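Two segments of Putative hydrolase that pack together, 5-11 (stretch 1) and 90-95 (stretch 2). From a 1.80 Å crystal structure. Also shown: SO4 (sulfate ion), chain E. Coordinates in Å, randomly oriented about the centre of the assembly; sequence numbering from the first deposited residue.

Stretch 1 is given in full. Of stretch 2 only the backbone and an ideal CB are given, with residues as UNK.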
ATOM      1  N   ASP A   5       3.830  -5.321 -19.337  1.00 29.71           N
ATOM      2  CA  ASP A   5       2.510  -4.711 -19.471  1.00 27.84           C
ATOM      3  C   ASP A   5       1.942  -4.289 -18.104  1.00 24.09           C
ATOM      4  O   ASP A   5       1.853  -5.094 -17.169  1.00 19.27           O
ATOM      5  CB  ASP A   5       1.571  -5.693 -20.147  1.00 30.00           C
ATOM      6  CG  ASP A   5       0.205  -5.104 -20.389  1.00 31.33           C
ATOM      7  OD1 ASP A   5      -0.561  -5.073 -19.432  1.00 23.45           O
ATOM      8  OD2 ASP A   5      -0.097  -4.676 -21.522  1.00 46.18           O
ATOM      9  N   VAL A   6       1.585  -3.003 -18.028  1.00 22.01           N
ATOM     10  CA  VAL A   6       1.106  -2.338 -16.822  1.00 21.73           C
ATOM     11  C   VAL A   6      -0.179  -2.981 -16.333  1.00 21.70           C
ATOM     12  O   VAL A   6      -0.306  -3.239 -15.146  1.00 17.91           O
ATOM     13  CB  VAL A   6       0.962  -0.827 -17.040  1.00 19.61           C
ATOM     14  CG1 VAL A   6      -0.051  -0.501 -18.142  1.00 26.06           C
ATOM     15  CG2 VAL A   6       0.627  -0.118 -15.726  1.00 19.38           C
ATOM     16  N   ASN A   7      -1.074  -3.360 -17.255  1.00 20.73           N
ATOM     17  CA  ASN A   7      -2.307  -4.004 -16.828  1.00 22.62           C
ATOM     18  C   ASN A   7      -2.045  -5.343 -16.193  1.00 22.88           C
ATOM     19  O   ASN A   7      -2.629  -5.642 -15.177  1.00 23.87           O
ATOM     20  CB  ASN A   7      -3.330  -4.096 -17.964  1.00 22.90           C
ATOM     21  CG  ASN A   7      -3.827  -2.749 -18.368  1.00 24.64           C
ATOM     22  OD1 ASN A   7      -4.216  -1.936 -17.528  1.00 23.55           O
ATOM     23  ND2 ASN A   7      -3.772  -2.467 -19.660  1.00 31.91           N
ATOM     24  N   ALA A   8      -1.148  -6.137 -16.781  1.00 22.40           N
ATOM     25  CA  ALA A   8      -0.782  -7.424 -16.226  1.00 21.51           C
ATOM     26  C   ALA A   8      -0.170  -7.310 -14.825  1.00 19.93           C
ATOM     27  O   ALA A   8      -0.439  -8.144 -13.970  1.00 18.31           O
ATOM     28  CB  ALA A   8       0.183  -8.156 -17.171  1.00 20.38           C
ATOM     29  N   LEU A   9       0.654  -6.277 -14.586  1.00 21.70           N
ATOM     30  CA  LEU A   9       1.282  -6.083 -13.276  1.00 20.06           C
ATOM     31  C   LEU A   9       0.259  -5.814 -12.184  1.00 19.56           C
ATOM     32  O   LEU A   9       0.252  -6.480 -11.151  1.00 16.92           O
ATOM     33  CB  LEU A   9       2.332  -4.952 -13.319  1.00 15.72           C
ATOM     34  CG  LEU A   9       3.036  -4.546 -12.025  1.00 19.90           C
ATOM     35  CD1 LEU A   9       3.652  -5.770 -11.312  1.00 24.57           C
ATOM     36  CD2 LEU A   9       4.093  -3.514 -12.308  1.00 17.53           C
ATOM     37  N   PHE A  10      -0.625  -4.849 -12.421  1.00 19.41           N
ATOM     38  CA  PHE A  10      -1.690  -4.586 -11.478  1.00 19.38           C
ATOM     39  C   PHE A  10      -2.697  -5.734 -11.314  1.00 19.74           C
ATOM     40  O   PHE A  10      -3.119  -5.984 -10.193  1.00 17.96           O
ATOM     41  CB  PHE A  10      -2.366  -3.263 -11.801  1.00 21.68           C
ATOM     42  CG  PHE A  10      -1.487  -2.077 -11.522  1.00 14.96           C
ATOM     43  CD1 PHE A  10      -1.120  -1.773 -10.235  1.00 21.03           C
ATOM     44  CD2 PHE A  10      -0.984  -1.287 -12.562  1.00 16.39           C
ATOM     45  CE1 PHE A  10      -0.308  -0.683  -9.974  1.00 24.72           C
ATOM     46  CE2 PHE A  10      -0.197  -0.188 -12.298  1.00 20.93           C
ATOM     47  CZ  PHE A  10       0.157   0.110 -11.010  1.00 24.89           C
ATOM     48  N   ALA A  11      -3.008  -6.458 -12.393  1.00 21.23           N
ATOM     49  CA  ALA A  11      -3.830  -7.662 -12.268  1.00 19.61           C
ATOM     50  C   ALA A  11      -3.198  -8.630 -11.261  1.00 18.30           C
ATOM     51  O   ALA A  11      -3.879  -9.147 -10.404  1.00 19.40           O
ATOM     52  CB  ALA A  11      -4.065  -8.382 -13.641  1.00 20.47           C
ATOM     53  N   UNK A  90      -5.889   6.400 -16.524  1.00 17.02           N
ATOM     54  CA  UNK A  90      -6.597   5.262 -15.928  1.00 20.10           C
ATOM     55  C   UNK A  90      -5.725   4.454 -14.951  1.00 18.32           C
ATOM     56  O   UNK A  90      -6.253   3.702 -14.144  1.00 22.98           O
ATOM     57  CB  UNK A  90      -7.107   4.340 -17.037  1.00 20.10           C
ATOM     58  N   UNK A  91      -4.401   4.563 -15.086  1.00 14.80           N
ATOM     59  CA  UNK A  91      -3.501   3.762 -14.292  1.00 17.03           C
ATOM     60  C   UNK A  91      -3.319   4.411 -12.930  1.00 15.78           C
ATOM     61  O   UNK A  91      -3.363   5.629 -12.795  1.00 18.12           O
ATOM     62  CB  UNK A  91      -2.156   3.587 -15.001  1.00 17.03           C
ATOM     63  N   UNK A  92      -3.177   3.585 -11.891  1.00 15.55           N
ATOM     64  CA  UNK A  92      -3.021   4.156 -10.584  1.00 15.79           C
ATOM     65  C   UNK A  92      -1.700   4.910 -10.401  1.00 15.15           C
ATOM     66  O   UNK A  92      -0.684   4.550 -10.996  1.00 16.49           O
ATOM     67  CB  UNK A  92      -3.137   3.048  -9.536  1.00 15.79           C
ATOM     68  N   UNK A  93      -1.674   5.918  -9.542  1.00 15.94           N
ATOM     69  CA  UNK A  93      -0.435   6.366  -9.021  1.00 16.55           C
ATOM     70  C   UNK A  93       0.163   5.270  -8.153  1.00 14.51           C
ATOM     71  O   UNK A  93      -0.546   4.490  -7.562  1.00 16.04           O
ATOM     72  CB  UNK A  93      -0.615   7.669  -8.240  1.00 16.55           C
ATOM     73  N   UNK A  94       1.482   5.279  -8.048  1.00 16.39           N
ATOM     74  CA  UNK A  94       2.238   4.323  -7.280  1.00 15.16           C
ATOM     75  C   UNK A  94       3.026   5.053  -6.185  1.00 18.85           C
ATOM     76  O   UNK A  94       3.871   5.898  -6.441  1.00 18.15           O
ATOM     77  CB  UNK A  94       3.171   3.521  -8.190  1.00 15.16           C
ATOM     78  N   UNK A  95       2.666   4.745  -4.957  1.00 17.28           N
ATOM     79  CA  UNK A  95       3.272   5.331  -3.797  1.00 19.81           C
ATOM     80  C   UNK A  95       4.183   4.266  -3.166  1.00 19.15           C
ATOM     81  O   UNK A  95       3.706   3.151  -2.832  1.00 15.46           O
ATOM     82  CB  UNK A  95       2.213   5.835  -2.815  1.00 19.81           C
TER
HETATM   83  S   SO4 E 270       3.610  -9.098 -18.802  0.50 43.47           S
HETATM   84  O1  SO4 E 270       2.542  -9.279 -19.784  0.50 41.90           O
HETATM   85  O2  SO4 E 270       3.684  -7.697 -18.427  0.50 36.01           O
HETATM   86  O3  SO4 E 270       3.311  -9.904 -17.613  0.50 35.87           O
HETATM   87  O4  SO4 E 270       4.904  -9.468 -19.372  0.50 43.51           O

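Stretch 1 presents the first turns of a helix, with Asp-5 capping its start: Ala-8 N donates to Asp-5 OD1 at 2.9 Å. The helix offers stretch 2 three side chains, Val-6 and Phe-10, whose CA-to-CB bonds point toward it, and Asn-7, whose bond points sideways but whose amide end comes nearer.

Position 90 has phi/psi of -68/-22, and no atom of stretch 1 lies within 5.5 Å of its ideal CB. Stretch 1 therefore sets no requirement, and a polar or charged residue would do as well as any other. The deposited residue is Lys-90, which makes no contact with the helix.

At position 91 the CA-to-CB bond points toward stretch 1. The ideal CB is 4.7 Å from Val-6 CG2 and 5.0 Å from Phe-10 CE2, so the first part of the side chain meets apolar surface. Farther along lies the amide of Asn-7, too distant for a short side chain to reach. A medium apolar residue could cover Val-6 and Phe-10, whereas a long polar one could pass them and also find a partner in Asn-7. The residue is Gln-91. With chi1 and chi2 both m (-62° and -61°), its side chain folds toward the helix, and Gln-91 NE2 donates to Asn-7 OD1 at 2.9 Å with an N-H...acceptor angle of 163°. Gln-91 OE1 lies 3.6 Å from Val-6 CG2 and 3.8 Å from Phe-10 CD2, approaching the ring obliquely. One water donates to both Gln-91 OE1 (2.7 Å from the water O) and Asn-7 OD1 (3.3 Å from the water O), bridging the two side chains beside their direct bond.

Position 92 also points toward the helix, its ideal CB 4.7 Å from Phe-10 CZ. An aromatic surface at that range favours a compact apolar group, such as a small aliphatic side chain or a proline. The phi of -67° is compatible with proline, as is the psi of 151°, though neither demands it. Pro-92 is the residue deposited, with a C-gamma endo pucker. Pro-92 CG sits over one face of the Phe-10 ring, 3.5 Å from the ring centroid and 18° off the normal, a CH-pi contact; the closest atoms are Pro-92 CG and Phe-10 CZ, at 3.4 Å.

Position 93 begins the strand (-66/153), and its CA-to-CB bond points away from stretch 1. Many side chains would be tolerated as far as the helix is concerned; the deposited one is Lys-93, without contact to it.

Position 94 turns back toward the helix, as alternation along a strand leads one to expect. Its ideal CB is 5.4 Å from Phe-10 CZ, leaving room for a branched aliphatic residue such as valine or isoleucine to close the gap. Val-94, with chi1 t (173°), brings CG2 to 3.8 Å from Phe-10 CZ, at the ring edge near its plane.

Position 95 is beyond reach of stretch 1, which leaves its identity undetermined; it is Phe-95.

Stretch 2 (90-95) KQPKVF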
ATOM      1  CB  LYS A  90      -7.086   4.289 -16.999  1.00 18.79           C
ATOM      2  CG  LYS A  90      -8.182   4.851 -17.911  1.00 35.29           C
ATOM      3  CD  LYS A  90      -8.819   3.733 -18.752  1.00 42.78           C
ATOM      4  CE  LYS A  90      -9.841   4.267 -19.770  1.00 55.53           C
ATOM      5  NZ  LYS A  90      -9.214   4.861 -20.999  1.00 56.05           N
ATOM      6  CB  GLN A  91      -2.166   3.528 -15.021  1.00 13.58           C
ATOM      7  CG  GLN A  91      -2.277   2.762 -16.357  1.00 18.92           C
ATOM      8  CD  GLN A  91      -2.841   1.383 -16.195  1.00 21.68           C
ATOM      9  OE1 GLN A  91      -2.788   0.790 -15.116  1.00 22.52           O
ATOM     10  NE2 GLN A  91      -3.400   0.863 -17.260  1.00 24.22           N
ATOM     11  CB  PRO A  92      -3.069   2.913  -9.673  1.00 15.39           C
ATOM     12  CG  PRO A  92      -2.755   1.766 -10.532  1.00 22.91           C
ATOM     13  CD  PRO A  92      -3.286   2.118 -11.867  1.00 15.61           C
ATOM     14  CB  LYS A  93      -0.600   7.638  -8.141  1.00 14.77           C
ATOM     15  CG  LYS A  93      -1.219   8.815  -8.861  1.00 18.89           C
ATOM     16  CD  LYS A  93      -1.359   9.971  -7.877  1.00 23.81           C
ATOM     17  CE  LYS A  93      -2.360  10.978  -8.326  1.00 37.52           C
ATOM     18  NZ  LYS A  93      -3.728  10.415  -8.136  1.00 42.07           N
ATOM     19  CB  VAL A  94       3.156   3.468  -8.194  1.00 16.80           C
ATOM     20  CG1 VAL A  94       4.076   2.566  -7.324  1.00 12.24           C
ATOM     21  CG2 VAL A  94       2.291   2.682  -9.187  1.00 17.36           C
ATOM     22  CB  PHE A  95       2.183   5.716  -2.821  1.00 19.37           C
ATOM     23  CG  PHE A  95       2.685   6.466  -1.632  1.00 23.84           C
ATOM     24  CD1 PHE A  95       2.949   7.832  -1.699  1.00 26.70           C
ATOM     25  CD2 PHE A  95       2.901   5.776  -0.421  1.00 34.68           C
ATOM     26  CE1 PHE A  95       3.436   8.538  -0.565  1.00 21.50           C
ATOM     27  CE2 PHE A  95       3.369   6.436   0.704  1.00 19.26           C
ATOM     28  CZ  PHE A  95       3.643   7.843   0.640  1.00 22.42           C
TER
HETATM   29  O   HOH W   1      -4.360  -1.285 -14.323  1.00 33.69           O
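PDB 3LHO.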